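Fructokinase (PDB 5EYN) catalyses the ATP-dependent phosphorylation of fructose as a PfkB-family sugar kinase, captured here with fructose, ADP, beryllium trifluoride and calcium. Local coordinates at residues C87-F92 with D129-Q134; P94-S99 with D122-L127; G136-V141 with Y274-A279. All blocks are in the same frame, centred on the assembly; numbering follows the deposited sequence.

Overall arrangement
Followed from the N terminus, the chain reaches strand 86-93 at the edge of the nine-stranded sheet and then runs through 94-99 into the four-stranded sheet that carries strand 99-103. The connection returns as 122-127, so interaction 2 closes the inner loop. The next residues, 129-134, come back to 87-92, and interaction 1 closes the outer loop with interaction 2 nested inside it; their centres lie about 14 Å apart. Residues 136-141 then enter the large sheet as strand 138-142. Interaction 3 opens only here, in series with the others, and brings this strand against helix 264-278, 133 residues further on.

Interaction 1 of 3, residues C87-F92 with D129-Q134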
ATOM      1  N   CYS A  87      12.374  20.861  -1.091  1.00 14.48           N
ATOM      2  CA  CYS A  87      12.250  19.572  -0.422  1.00 14.65           C
ATOM      3  C   CYS A  87      13.590  19.050   0.069  1.00 14.93           C
ATOM      4  O   CYS A  87      13.777  17.852   0.257  1.00 14.84           O
ATOM      5  CB  CYS A  87      11.547  18.533  -1.313  1.00 16.06           C
ATOM      6  SG  CYS A  87      12.144  18.416  -3.015  1.00 18.48           S
ATOM      7  N   GLN A  88      14.504  19.971   0.337  1.00 14.66           N
ATOM      8  CA  GLN A  88      15.778  19.614   0.949  1.00 16.13           C
ATOM      9  C   GLN A  88      15.580  18.846   2.264  1.00 15.50           C
ATOM     10  O   GLN A  88      16.402  18.011   2.635  1.00 16.18           O
ATOM     11  CB  GLN A  88      16.606  20.876   1.222  1.00 21.55           C
ATOM     12  CG  GLN A  88      16.711  21.861   0.050  1.00 27.87           C
ATOM     13  CD  GLN A  88      17.569  21.360  -1.098  1.00 32.45           C
ATOM     14  OE1 GLN A  88      17.340  20.276  -1.649  1.00 34.26           O
ATOM     15  NE2 GLN A  88      18.560  22.161  -1.476  1.00 33.86           N
ATOM     16  N   HIS A  89      14.494  19.143   2.969  1.00 13.52           N
ATOM     17  CA  HIS A  89      14.226  18.525   4.266  1.00 11.84           C
ATOM     18  C   HIS A  89      13.185  17.405   4.200  1.00 11.54           C
ATOM     19  O   HIS A  89      12.598  17.025   5.211  1.00 12.28           O
ATOM     20  CB  HIS A  89      13.796  19.586   5.268  1.00 12.57           C
ATOM     21  CG  HIS A  89      14.831  20.642   5.480  1.00 14.78           C
ATOM     22  ND1 HIS A  89      15.966  20.426   6.228  1.00 17.50           N
ATOM     23  CD2 HIS A  89      14.922  21.908   5.012  1.00 16.39           C
ATOM     24  CE1 HIS A  89      16.707  21.519   6.221  1.00 17.83           C
ATOM     25  NE2 HIS A  89      16.097  22.431   5.486  1.00 17.62           N
ATOM     26  N   LEU A  90      12.966  16.878   3.005  1.00 12.37           N
ATOM     27  CA  LEU A  90      12.222  15.643   2.856  1.00 13.25           C
ATOM     28  C   LEU A  90      13.210  14.498   2.921  1.00 14.47           C
ATOM     29  O   LEU A  90      14.101  14.376   2.085  1.00 17.85           O
ATOM     30  CB  LEU A  90      11.490  15.616   1.527  1.00 15.62           C
ATOM     31  CG  LEU A  90      10.744  14.323   1.230  1.00 17.50           C
ATOM     32  CD1 LEU A  90       9.643  14.108   2.258  1.00 18.18           C
ATOM     33  CD2 LEU A  90      10.188  14.360  -0.185  1.00 19.77           C
ATOM     34  N   HIS A  91      13.072  13.671   3.940  1.00 13.46           N
ATOM     35  CA  HIS A  91      14.013  12.594   4.170  1.00 16.19           C
ATOM     36  C   HIS A  91      13.379  11.263   3.900  1.00 14.11           C
ATOM     37  O   HIS A  91      12.166  11.111   3.988  1.00 14.35           O
ATOM     38  CB  HIS A  91      14.464  12.594   5.621  1.00 21.59           C
ATOM     39  CG  HIS A  91      15.028  13.898   6.073  1.00 26.27           C
ATOM     40  ND1 HIS A  91      16.244  14.374   5.635  1.00 28.64           N
ATOM     41  CD2 HIS A  91      14.536  14.835   6.912  1.00 27.99           C
ATOM     42  CE1 HIS A  91      16.481  15.548   6.193  1.00 29.14           C
ATOM     43  NE2 HIS A  91      15.462  15.848   6.978  1.00 28.99           N
ATOM     44  N   PHE A  92      14.225  10.284   3.629  1.00 15.11           N
ATOM     45  CA  PHE A  92      13.773   8.921   3.474  1.00 16.93           C
ATOM     46  C   PHE A  92      14.016   8.182   4.771  1.00 18.24           C
ATOM     47  O   PHE A  92      15.153   8.106   5.251  1.00 20.57           O
ATOM     48  CB  PHE A  92      14.506   8.283   2.296  1.00 20.82           C
ATOM     49  CG  PHE A  92      14.236   8.985   1.003  1.00 24.15           C
ATOM     50  CD1 PHE A  92      13.191   8.577   0.195  1.00 25.73           C
ATOM     51  CD2 PHE A  92      14.978  10.089   0.628  1.00 26.03           C
ATOM     52  CE1 PHE A  92      12.913   9.231  -0.981  1.00 27.81           C
ATOM     53  CE2 PHE A  92      14.706  10.752  -0.560  1.00 28.17           C
ATOM     54  CZ  PHE A  92      13.671  10.323  -1.362  1.00 28.62           C
ATOM     55  N   ASP A 129      14.567  16.275  12.500  1.00 16.02           N
ATOM     56  CA  ASP A 129      14.091  16.531  11.146  1.00 15.24           C
ATOM     57  C   ASP A 129      13.573  17.954  10.976  1.00 13.57           C
ATOM     58  O   ASP A 129      13.333  18.397   9.864  1.00 14.21           O
ATOM     59  CB  ASP A 129      12.954  15.575  10.783  1.00 15.15           C
ATOM     60  CG  ASP A 129      13.384  14.121  10.726  1.00 16.49           C
ATOM     61  OD1 ASP A 129      12.497  13.266  10.893  1.00 15.24           O
ATOM     62  OD2 ASP A 129      14.577  13.826  10.488  1.00 18.31           O
ATOM     63  N   ILE A 130      13.379  18.669  12.077  1.00 12.91           N
ATOM     64  CA  ILE A 130      12.778  19.988  11.996  1.00 11.28           C
ATOM     65  C   ILE A 130      13.842  20.979  11.518  1.00 10.85           C
ATOM     66  O   ILE A 130      14.926  21.024  12.078  1.00 12.18           O
ATOM     67  CB  ILE A 130      12.253  20.439  13.363  1.00 10.78           C
ATOM     68  CG1 ILE A 130      11.209  19.447  13.897  1.00 11.59           C
ATOM     69  CG2 ILE A 130      11.673  21.839  13.268  1.00 12.07           C
ATOM     70  CD1 ILE A 130      10.893  19.655  15.365  1.00 12.85           C
ATOM     71  N   PRO A 131      13.543  21.781  10.484  1.00 10.75           N
ATOM     72  CA  PRO A 131      14.505  22.755   9.961  1.00 11.51           C
ATOM     73  C   PRO A 131      14.478  24.049  10.752  1.00 12.30           C
ATOM     74  O   PRO A 131      13.631  24.249  11.621  1.00 12.18           O
ATOM     75  CB  PRO A 131      14.010  23.003   8.539  1.00 13.20           C
ATOM     76  CG  PRO A 131      12.554  22.805   8.633  1.00 13.62           C
ATOM     77  CD  PRO A 131      12.322  21.729   9.666  1.00 12.14           C
ATOM     78  N   SER A 132      15.433  24.916  10.468  1.00 12.96           N
ATOM     79  CA  SER A 132      15.497  26.194  11.154  1.00 13.82           C
ATOM     80  C   SER A 132      14.394  27.101  10.622  1.00 13.32           C
ATOM     81  O   SER A 132      14.190  27.208   9.408  1.00 14.63           O
ATOM     82  CB  SER A 132      16.863  26.841  10.945  1.00 18.71           C
ATOM     83  OG  SER A 132      17.041  27.142   9.572  1.00 24.39           O
ATOM     84  N   PHE A 133      13.683  27.732  11.554  1.00 12.56           N
ATOM     85  CA  PHE A 133      12.590  28.631  11.237  1.00 13.67           C
ATOM     86  C   PHE A 133      13.026  30.064  11.496  1.00 14.64           C
ATOM     87  O   PHE A 133      13.960  30.321  12.263  1.00 16.31           O
ATOM     88  CB  PHE A 133      11.380  28.340  12.125  1.00 11.66           C
ATOM     89  CG  PHE A 133      10.761  26.983  11.929  1.00 11.00           C
ATOM     90  CD1 PHE A 133      10.713  26.370  10.686  1.00 10.78           C
ATOM     91  CD2 PHE A 133      10.208  26.324  13.016  1.00 11.12           C
ATOM     92  CE1 PHE A 133      10.108  25.130  10.541  1.00 10.83           C
ATOM     93  CE2 PHE A 133       9.606  25.105  12.867  1.00 10.75           C
ATOM     94  CZ  PHE A 133       9.568  24.502  11.631  1.00 10.88           C
ATOM     95  N   GLN A 134      12.315  30.999  10.882  1.00 15.10           N
ATOM     96  CA  GLN A 134      12.608  32.407  11.068  1.00 16.19           C
ATOM     97  C   GLN A 134      11.328  33.194  11.300  1.00 15.23           C
ATOM     98  O   GLN A 134      10.244  32.782  10.882  1.00 14.17           O
ATOM     99  CB  GLN A 134      13.332  32.951   9.836  1.00 20.41           C
ATOM    100  CG  GLN A 134      14.652  32.249   9.566  1.00 24.47           C
ATOM    101  CD  GLN A 134      15.386  32.815   8.371  1.00 28.75           C
ATOM    102  OE1 GLN A 134      15.688  34.004   8.320  1.00 30.57           O
ATOM    103  NE2 GLN A 134      15.684  31.957   7.401  1.00 30.55           N
TER
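The imidazole of H89 has a carbon on each face: P131 CB lies over its centre and Q88 CB sits on the opposite face, displaced toward the rim. P131 CB is 3.7 Å from the centroid of the H89 ring and only 7° off its normal, which makes this a CH-pi contact. The approach is well centred, since P131 CB is 4.0 Å from H89 CG and 3.7 Å from H89 NE2. The H91 ring has the carbonyl carbon C of H89 on one face, 3.9 Å above its plane, and is approached obliquely by the carboxylate of D129. Those two flat groups are turned 34° against each other.

H89 lies in the corner of the chain, where a type I turn runs from C87 to L90. The turn is closed by the bond from L90 N to C87 O at 3.0 Å, and the strand changes direction at residues 88 and 89. Beyond the corner, 90-92 runs along the outermost strand of the nine-stranded sheet of the ribokinase-like fold, with backbone bonds from H89 and H91 to the neighbouring strand 61-68. The 129-134 segment is the irregular lead-in to strand 138-142, which belongs to the same sheet.

With CG anti to the carbonyl carbon (chi1 -65°), the D129 carboxylate swings in toward the H91 ring. D129 OD1 forms a salt bridge with R66 and also accepts from Q126 N. Between D129 and P131, I130 turns away from the histidines and packs on A158 and Q161 of helix 151-165. P131 O stands 3.7 Å above the F133 ring, over its centre.

Interaction 2 of 3, residues P94-S99 with D122-L127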
ATOM      1  N   PRO A  94      14.645   5.009   6.972  1.00 19.71           N
ATOM      2  CA  PRO A  94      15.372   3.793   6.595  1.00 20.54           C
ATOM      3  C   PRO A  94      14.523   2.518   6.558  1.00 19.91           C
ATOM      4  O   PRO A  94      14.903   1.565   5.885  1.00 21.96           O
ATOM      5  CB  PRO A  94      16.460   3.687   7.675  1.00 21.09           C
ATOM      6  CG  PRO A  94      15.971   4.510   8.809  1.00 22.66           C
ATOM      7  CD  PRO A  94      15.167   5.609   8.216  1.00 21.41           C
ATOM      8  N   VAL A  95      13.392   2.509   7.247  1.00 17.58           N
ATOM      9  CA  VAL A  95      12.658   1.266   7.477  1.00 16.97           C
ATOM     10  C   VAL A  95      11.219   1.295   6.961  1.00 14.92           C
ATOM     11  O   VAL A  95      10.736   0.334   6.378  1.00 16.95           O
ATOM     12  CB  VAL A  95      12.652   0.934   8.996  1.00 19.66           C
ATOM     13  CG1 VAL A  95      11.640  -0.167   9.321  1.00 20.74           C
ATOM     14  CG2 VAL A  95      14.051   0.554   9.464  1.00 22.26           C
ATOM     15  N   HIS A  96      10.528   2.396   7.187  1.00 11.41           N
ATOM     16  CA  HIS A  96       9.093   2.440   6.970  1.00 10.95           C
ATOM     17  C   HIS A  96       8.722   2.920   5.574  1.00 10.03           C
ATOM     18  O   HIS A  96       9.447   3.671   4.952  1.00 11.71           O
ATOM     19  CB  HIS A  96       8.465   3.309   8.054  1.00 11.00           C
ATOM     20  CG  HIS A  96       8.754   2.810   9.428  1.00 13.04           C
ATOM     21  ND1 HIS A  96       8.073   1.748   9.978  1.00 13.88           N
ATOM     22  CD2 HIS A  96       9.671   3.193  10.349  1.00 14.20           C
ATOM     23  CE1 HIS A  96       8.555   1.501  11.183  1.00 14.47           C
ATOM     24  NE2 HIS A  96       9.517   2.371  11.436  1.00 15.12           N
ATOM     25  N   ARG A  97       7.566   2.476   5.107  1.00  8.51           N
ATOM     26  CA  ARG A  97       7.105   2.713   3.761  1.00  7.34           C
ATOM     27  C   ARG A  97       6.295   3.997   3.631  1.00  7.32           C
ATOM     28  O   ARG A  97       5.669   4.473   4.571  1.00  7.98           O
ATOM     29  CB  ARG A  97       6.257   1.518   3.328  1.00  8.54           C
ATOM     30  CG  ARG A  97       7.095   0.275   3.047  1.00  9.73           C
ATOM     31  CD  ARG A  97       7.561   0.321   1.620  1.00 11.98           C
ATOM     32  NE  ARG A  97       8.594  -0.648   1.338  1.00 15.42           N
ATOM     33  CZ  ARG A  97       9.891  -0.395   1.374  1.00 17.54           C
ATOM     34  NH1 ARG A  97      10.336   0.811   1.702  1.00 19.48           N
ATOM     35  NH2 ARG A  97      10.751  -1.363   1.090  1.00 20.12           N
ATOM     36  N   THR A  98       6.319   4.552   2.429  1.00  7.57           N
ATOM     37  CA  THR A  98       5.499   5.698   2.068  1.00  7.96           C
ATOM     38  C   THR A  98       4.017   5.399   2.146  1.00  7.82           C
ATOM     39  O   THR A  98       3.542   4.338   1.722  1.00  8.01           O
ATOM     40  CB  THR A  98       5.837   6.148   0.653  1.00  8.28           C
ATOM     41  OG1 THR A  98       7.234   6.410   0.579  1.00  8.72           O
ATOM     42  CG2 THR A  98       5.055   7.390   0.249  1.00  7.87           C
ATOM     43  N   SER A  99       3.284   6.345   2.709  1.00  7.18           N
ATOM     44  CA  SER A  99       1.845   6.222   2.799  1.00  7.64           C
ATOM     45  C   SER A  99       1.223   5.982   1.419  1.00  8.00           C
ATOM     46  O   SER A  99       1.551   6.660   0.444  1.00  8.06           O
ATOM     47  CB  SER A  99       1.255   7.479   3.410  1.00  7.59           C
ATOM     48  OG  SER A  99      -0.145   7.346   3.542  1.00  7.94           O
ATOM     49  N   ASP A 122       6.123   8.910   7.542  1.00  7.63           N
ATOM     50  CA  ASP A 122       5.905  10.237   8.106  1.00  7.14           C
ATOM     51  C   ASP A 122       5.595  10.189   9.593  1.00  7.53           C
ATOM     52  O   ASP A 122       5.837  11.162  10.295  1.00  7.36           O
ATOM     53  CB  ASP A 122       4.766  10.944   7.343  1.00  7.05           C
ATOM     54  CG  ASP A 122       3.545  10.079   7.217  1.00  7.22           C
ATOM     55  OD1 ASP A 122       2.592  10.267   7.996  1.00  7.51           O
ATOM     56  OD2 ASP A 122       3.547   9.180   6.344  1.00  7.61           O
ATOM     57  N   GLN A 123       5.073   9.064  10.068  1.00  7.00           N
ATOM     58  CA  GLN A 123       4.770   8.903  11.484  1.00  7.14           C
ATOM     59  C   GLN A 123       6.019   8.819  12.358  1.00  7.74           C
ATOM     60  O   GLN A 123       5.936   8.890  13.590  1.00  7.66           O
ATOM     61  CB  GLN A 123       3.879   7.672  11.702  1.00  7.13           C
ATOM     62  CG  GLN A 123       2.526   7.796  11.032  1.00  6.76           C
ATOM     63  CD  GLN A 123       1.728   8.943  11.597  1.00  7.43           C
ATOM     64  OE1 GLN A 123       1.224   8.855  12.702  1.00  7.61           O
ATOM     65  NE2 GLN A 123       1.608  10.033  10.841  1.00  6.88           N
ATOM     66  N   PHE A 124       7.175   8.724  11.711  1.00  7.71           N
ATOM     67  CA  PHE A 124       8.449   8.608  12.405  1.00  8.66           C
ATOM     68  C   PHE A 124       9.304   9.869  12.336  1.00  8.77           C
ATOM     69  O   PHE A 124      10.498   9.833  12.615  1.00 10.42           O
ATOM     70  CB  PHE A 124       9.184   7.369  11.898  1.00  8.71           C
ATOM     71  CG  PHE A 124       8.445   6.114  12.223  1.00  9.52           C
ATOM     72  CD1 PHE A 124       7.504   5.595  11.355  1.00  9.74           C
ATOM     73  CD2 PHE A 124       8.638   5.488  13.444  1.00 10.28           C
ATOM     74  CE1 PHE A 124       6.799   4.468  11.680  1.00 10.30           C
ATOM     75  CE2 PHE A 124       7.935   4.364  13.772  1.00 10.48           C
ATOM     76  CZ  PHE A 124       7.020   3.842  12.890  1.00 10.77           C
ATOM     77  N   LEU A 125       8.667  10.986  12.009  1.00  9.02           N
ATOM     78  CA  LEU A 125       9.304  12.295  12.101  1.00  8.79           C
ATOM     79  C   LEU A 125       9.986  12.459  13.461  1.00  9.70           C
ATOM     80  O   LEU A 125       9.358  12.275  14.505  1.00  9.83           O
ATOM     81  CB  LEU A 125       8.270  13.403  11.900  1.00  8.59           C
ATOM     82  CG  LEU A 125       8.840  14.814  11.834  1.00 10.25           C
ATOM     83  CD1 LEU A 125       9.402  15.083  10.459  1.00 11.88           C
ATOM     84  CD2 LEU A 125       7.782  15.841  12.177  1.00 10.20           C
ATOM     85  N   GLN A 126      11.260  12.834  13.435  1.00 11.54           N
ATOM     86  CA  GLN A 126      12.051  13.050  14.645  1.00 14.70           C
ATOM     87  C   GLN A 126      12.303  14.534  14.890  1.00 13.02           C
ATOM     88  O   GLN A 126      12.175  15.364  13.988  1.00 13.52           O
ATOM     89  CB  GLN A 126      13.402  12.345  14.530  1.00 19.27           C
ATOM     90  CG  GLN A 126      13.293  10.845  14.340  1.00 23.61           C
ATOM     91  CD  GLN A 126      14.640  10.172  14.188  1.00 26.89           C
ATOM     92  OE1 GLN A 126      15.684  10.817  14.271  1.00 29.47           O
ATOM     93  NE2 GLN A 126      14.621   8.871  13.951  1.00 28.40           N
ATOM     94  N   LEU A 127      12.712  14.866  16.108  1.00 14.23           N
ATOM     95  CA  LEU A 127      13.018  16.251  16.436  1.00 15.78           C
ATOM     96  C   LEU A 127      14.107  16.807  15.529  1.00 16.62           C
ATOM     97  O   LEU A 127      14.063  17.973  15.136  1.00 17.23           O
ATOM     98  CB  LEU A 127      13.434  16.382  17.891  1.00 17.22           C
ATOM     99  CG  LEU A 127      12.316  16.155  18.898  1.00 17.39           C
ATOM    100  CD1 LEU A 127      12.904  16.096  20.300  1.00 17.99           C
ATOM    101  CD2 LEU A 127      11.274  17.260  18.783  1.00 17.02           C
TER
HETATM  102  O   HOH W   1       4.443   8.870   3.614  1.00  8.01           O
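Both segments are largely irregular where H96 meets F124: 94-99 is a loop that becomes extended from H96 onward, while 122-127 leaves a 3-10 turn after residue 123. The backbones stay well separated, the nearest CA atoms, H96 CA and F124 CA, being 8.2 Å apart. A weak bond from L125 N to D122 O spans the bend, and the CB of F124 points toward 94-99.

H96 and F124 form an offset stack, with centroids 3.6 Å apart and planes within 5° of parallel. The overlap is close: F124 CE1 lies over the centre of the H96 ring, 3.2 Å above its plane, whereas H96 NE2 stands over the rim of the phenyl. V95 CG1 occupies the other face of the imidazole.

The other end of the contact is polar and bridged by water. The water accepts from S99 N at 2.9 Å and donates to D122 OD2, also at 2.9 Å. D122 reaches it with CG between its backbone N and carbonyl carbon (chi1 50°). Its other oxygen is gripped locally: Q123 NE2 donates to D122 OD1 over 3.0 Å in a nearly straight bond (170°), in the amide plane of Q123 but on the anti side of OD1 and out of the carboxylate plane. OD2 also bonds S120 OG.

This polar end borders the sugar pocket: at their nearest atoms, the D122 side chain is about 3 Å from that of the fructose-binding D26, and the S99 side chain about 6 Å from bound fructose. The guanidinium of R97 is shared between D70 of its own chain and E178 of the second subunit. S99 bonds V29 of strand 28-33 through its backbone, and L125 packs on S151 and T155 of helix 151-165.

Interaction 3 of 3, residues G136-V141 with Y274-A279; sequences GEWLHV and YRLSVA
W138 packs against L276 with the CZ2-CH2 side of its six-membered ring. CH2 of W138 is 4.0 Å from CD1 of L276, and CZ2 of W138 lies 4.0 Å from CB of L276. CB of W138 points toward the helix, and CG anti to the carbonyl carbon (chi1 -77°) carries the indole on to L276. W282, meeting W138 edge-to-face, also touches L276.

At the pyrrole end a water intervenes between W138 NE1 and L276 O, and the nearest protein atom of the helix segment, S277 CA, is 4.1 Å from W138 NE1. Lying in the indole plane, the water itself accepts the N-H of W138 NE1 at 3.0 Å and passes the link on to the helix, donating to L276 O at 2.8 Å. S277 instead turns its hydroxyl back along the helix: OG donates to Y274 O at 2.7 Å, on the same face of that carbonyl as V278 N.

Strand 138-142 pairs with strand 21-24 within the large sheet, and the contact sets the C-terminal part of helix 264-278 against it. Helix-on-sheet layering of this kind is characteristic of the ribokinase-like fold; the same helix begins at A264 to D266, residues of the ADP and fructose sites.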
ATOM      1  N   GLY A 136       8.242  35.466  11.028  1.00 13.73           N
ATOM      2  CA  GLY A 136       7.375  35.801   9.915  1.00 13.48           C
ATOM      3  C   GLY A 136       7.070  34.645   8.974  1.00 12.89           C
ATOM      4  O   GLY A 136       6.231  34.772   8.090  1.00 13.33           O
ATOM      5  N   GLU A 137       7.735  33.514   9.148  1.00 11.31           N
ATOM      6  CA  GLU A 137       7.409  32.342   8.357  1.00 10.80           C
ATOM      7  C   GLU A 137       6.110  31.722   8.840  1.00 10.34           C
ATOM      8  O   GLU A 137       5.638  31.997   9.945  1.00 10.68           O
ATOM      9  CB  GLU A 137       8.547  31.322   8.408  1.00 11.68           C
ATOM     10  CG  GLU A 137       9.803  31.791   7.683  1.00 13.50           C
ATOM     11  CD  GLU A 137      10.920  30.760   7.703  1.00 14.19           C
ATOM     12  OE1 GLU A 137      10.922  29.885   8.589  1.00 14.23           O
ATOM     13  OE2 GLU A 137      11.810  30.833   6.837  1.00 18.06           O
ATOM     14  N   TRP A 138       5.553  30.862   7.997  1.00  9.79           N
ATOM     15  CA  TRP A 138       4.358  30.092   8.321  1.00  8.87           C
ATOM     16  C   TRP A 138       4.717  28.620   8.430  1.00  8.15           C
ATOM     17  O   TRP A 138       5.620  28.137   7.752  1.00  8.67           O
ATOM     18  CB  TRP A 138       3.276  30.267   7.235  1.00  8.27           C
ATOM     19  CG  TRP A 138       2.564  31.555   7.336  1.00  9.05           C
ATOM     20  CD1 TRP A 138       2.963  32.761   6.854  1.00 10.52           C
ATOM     21  CD2 TRP A 138       1.317  31.772   7.993  1.00  9.70           C
ATOM     22  NE1 TRP A 138       2.035  33.724   7.174  1.00 10.21           N
ATOM     23  CE2 TRP A 138       1.012  33.138   7.872  1.00  9.31           C
ATOM     24  CE3 TRP A 138       0.427  30.943   8.680  1.00  9.51           C
ATOM     25  CZ2 TRP A 138      -0.132  33.696   8.420  1.00 10.04           C
ATOM     26  CZ3 TRP A 138      -0.712  31.498   9.226  1.00 10.59           C
ATOM     27  CH2 TRP A 138      -0.977  32.864   9.098  1.00 10.85           C
ATOM     28  N   LEU A 139       3.986  27.923   9.293  1.00  7.86           N
ATOM     29  CA  LEU A 139       4.035  26.470   9.375  1.00  7.93           C
ATOM     30  C   LEU A 139       2.607  25.959   9.294  1.00  7.82           C
ATOM     31  O   LEU A 139       1.759  26.388  10.074  1.00  8.16           O
ATOM     32  CB  LEU A 139       4.659  26.028  10.701  1.00  7.88           C
ATOM     33  CG  LEU A 139       4.637  24.526  10.988  1.00  7.78           C
ATOM     34  CD1 LEU A 139       5.529  23.784  10.032  1.00  8.20           C
ATOM     35  CD2 LEU A 139       5.075  24.281  12.428  1.00  9.42           C
ATOM     36  N   HIS A 140       2.340  25.052   8.353  1.00  7.28           N
ATOM     37  CA  HIS A 140       1.032  24.421   8.249  1.00  7.55           C
ATOM     38  C   HIS A 140       1.112  22.931   8.545  1.00  7.50           C
ATOM     39  O   HIS A 140       2.009  22.237   8.056  1.00  8.78           O
ATOM     40  CB  HIS A 140       0.455  24.622   6.853  1.00  7.51           C
ATOM     41  CG  HIS A 140      -0.877  23.989   6.657  1.00  7.62           C
ATOM     42  ND1 HIS A 140      -2.025  24.485   7.239  1.00  7.65           N
ATOM     43  CD2 HIS A 140      -1.245  22.866   5.991  1.00  8.17           C
ATOM     44  CE1 HIS A 140      -3.047  23.709   6.921  1.00  7.71           C
ATOM     45  NE2 HIS A 140      -2.605  22.727   6.151  1.00  7.76           N
ATOM     46  N   VAL A 141       0.155  22.477   9.354  1.00  8.45           N
ATOM     47  CA  VAL A 141       0.088  21.123   9.892  1.00  9.03           C
ATOM     48  C   VAL A 141      -1.327  20.573   9.758  1.00  7.26           C
ATOM     49  O   VAL A 141      -2.288  21.330   9.871  1.00  7.32           O
ATOM     50  CB  VAL A 141       0.491  21.140  11.430  1.00 10.71           C
ATOM     51  CG1 VAL A 141       0.363  19.770  12.081  1.00 11.73           C
ATOM     52  CG2 VAL A 141       1.888  21.710  11.614  1.00 11.47           C
ATOM     53  N   TYR A 274      -1.118  31.119   0.663  1.00 10.28           N
ATOM     54  CA  TYR A 274      -0.344  31.877  -0.307  1.00 10.92           C
ATOM     55  C   TYR A 274      -0.615  33.370  -0.087  1.00 10.82           C
ATOM     56  O   TYR A 274       0.315  34.167   0.046  1.00 11.98           O
ATOM     57  CB  TYR A 274      -0.672  31.490  -1.752  1.00 11.38           C
ATOM     58  CG  TYR A 274      -0.072  32.496  -2.709  1.00 12.17           C
ATOM     59  CD1 TYR A 274       1.307  32.580  -2.871  1.00 13.83           C
ATOM     60  CD2 TYR A 274      -0.865  33.417  -3.371  1.00 12.23           C
ATOM     61  CE1 TYR A 274       1.879  33.534  -3.700  1.00 14.08           C
ATOM     62  CE2 TYR A 274      -0.300  34.361  -4.198  1.00 12.84           C
ATOM     63  CZ  TYR A 274       1.072  34.413  -4.349  1.00 13.32           C
ATOM     64  OH  TYR A 274       1.654  35.350  -5.171  1.00 14.50           O
ATOM     65  N   ARG A 275      -1.888  33.759  -0.063  1.00 11.03           N
ATOM     66  CA  ARG A 275      -2.211  35.175   0.073  1.00 11.32           C
ATOM     67  C   ARG A 275      -1.815  35.752   1.449  1.00 11.66           C
ATOM     68  O   ARG A 275      -1.332  36.879   1.535  1.00 12.35           O
ATOM     69  CB  ARG A 275      -3.686  35.425  -0.253  1.00 11.92           C
ATOM     70  CG  ARG A 275      -4.018  35.233  -1.733  1.00 13.25           C
ATOM     71  CD  ARG A 275      -3.326  36.242  -2.629  1.00 15.58           C
ATOM     72  NE  ARG A 275      -4.042  37.511  -2.672  1.00 17.45           N
ATOM     73  CZ  ARG A 275      -3.611  38.596  -3.303  1.00 19.68           C
ATOM     74  NH1 ARG A 275      -2.436  38.598  -3.919  1.00 21.10           N
ATOM     75  NH2 ARG A 275      -4.352  39.688  -3.301  1.00 20.55           N
ATOM     76  N   LEU A 276      -1.972  34.983   2.521  1.00 11.00           N
ATOM     77  CA  LEU A 276      -1.532  35.478   3.820  1.00 12.09           C
ATOM     78  C   LEU A 276      -0.015  35.628   3.833  1.00 12.31           C
ATOM     79  O   LEU A 276       0.510  36.584   4.406  1.00 13.11           O
ATOM     80  CB  LEU A 276      -1.990  34.566   4.965  1.00 11.33           C
ATOM     81  CG  LEU A 276      -3.504  34.378   5.127  1.00 11.54           C
ATOM     82  CD1 LEU A 276      -3.776  33.569   6.379  1.00 10.60           C
ATOM     83  CD2 LEU A 276      -4.266  35.701   5.157  1.00 12.45           C
ATOM     84  N   SER A 277       0.685  34.720   3.157  1.00 12.38           N
ATOM     85  CA  SER A 277       2.149  34.713   3.191  1.00 14.28           C
ATOM     86  C   SER A 277       2.767  35.922   2.477  1.00 15.41           C
ATOM     87  O   SER A 277       3.859  36.358   2.825  1.00 18.99           O
ATOM     88  CB  SER A 277       2.706  33.408   2.599  1.00 14.56           C
ATOM     89  OG  SER A 277       2.670  33.389   1.179  1.00 16.22           O
ATOM     90  N   VAL A 278       2.070  36.471   1.489  1.00 15.71           N
ATOM     91  CA  VAL A 278       2.615  37.600   0.731  1.00 18.50           C
ATOM     92  C   VAL A 278       2.086  38.942   1.239  1.00 19.60           C
ATOM     93  O   VAL A 278       2.474  40.000   0.733  1.00 21.58           O
ATOM     94  CB  VAL A 278       2.317  37.485  -0.785  1.00 19.81           C
ATOM     95  CG1 VAL A 278       2.924  36.219  -1.367  1.00 21.07           C
ATOM     96  CG2 VAL A 278       0.824  37.538  -1.058  1.00 20.15           C
ATOM     97  N   ALA A 279       1.218  38.902   2.247  1.00 18.28           N
ATOM     98  CA  ALA A 279       0.623  40.114   2.797  1.00 19.46           C
ATOM     99  C   ALA A 279       1.575  40.843   3.727  1.00 22.23           C
ATOM    100  O   ALA A 279       2.306  40.229   4.503  1.00 22.38           O
ATOM    101  CB  ALA A 279      -0.650  39.785   3.546  1.00 19.31           C
TER
HETATM  102  O   HOH W   2       2.366  36.611   6.554  1.00 16.54           O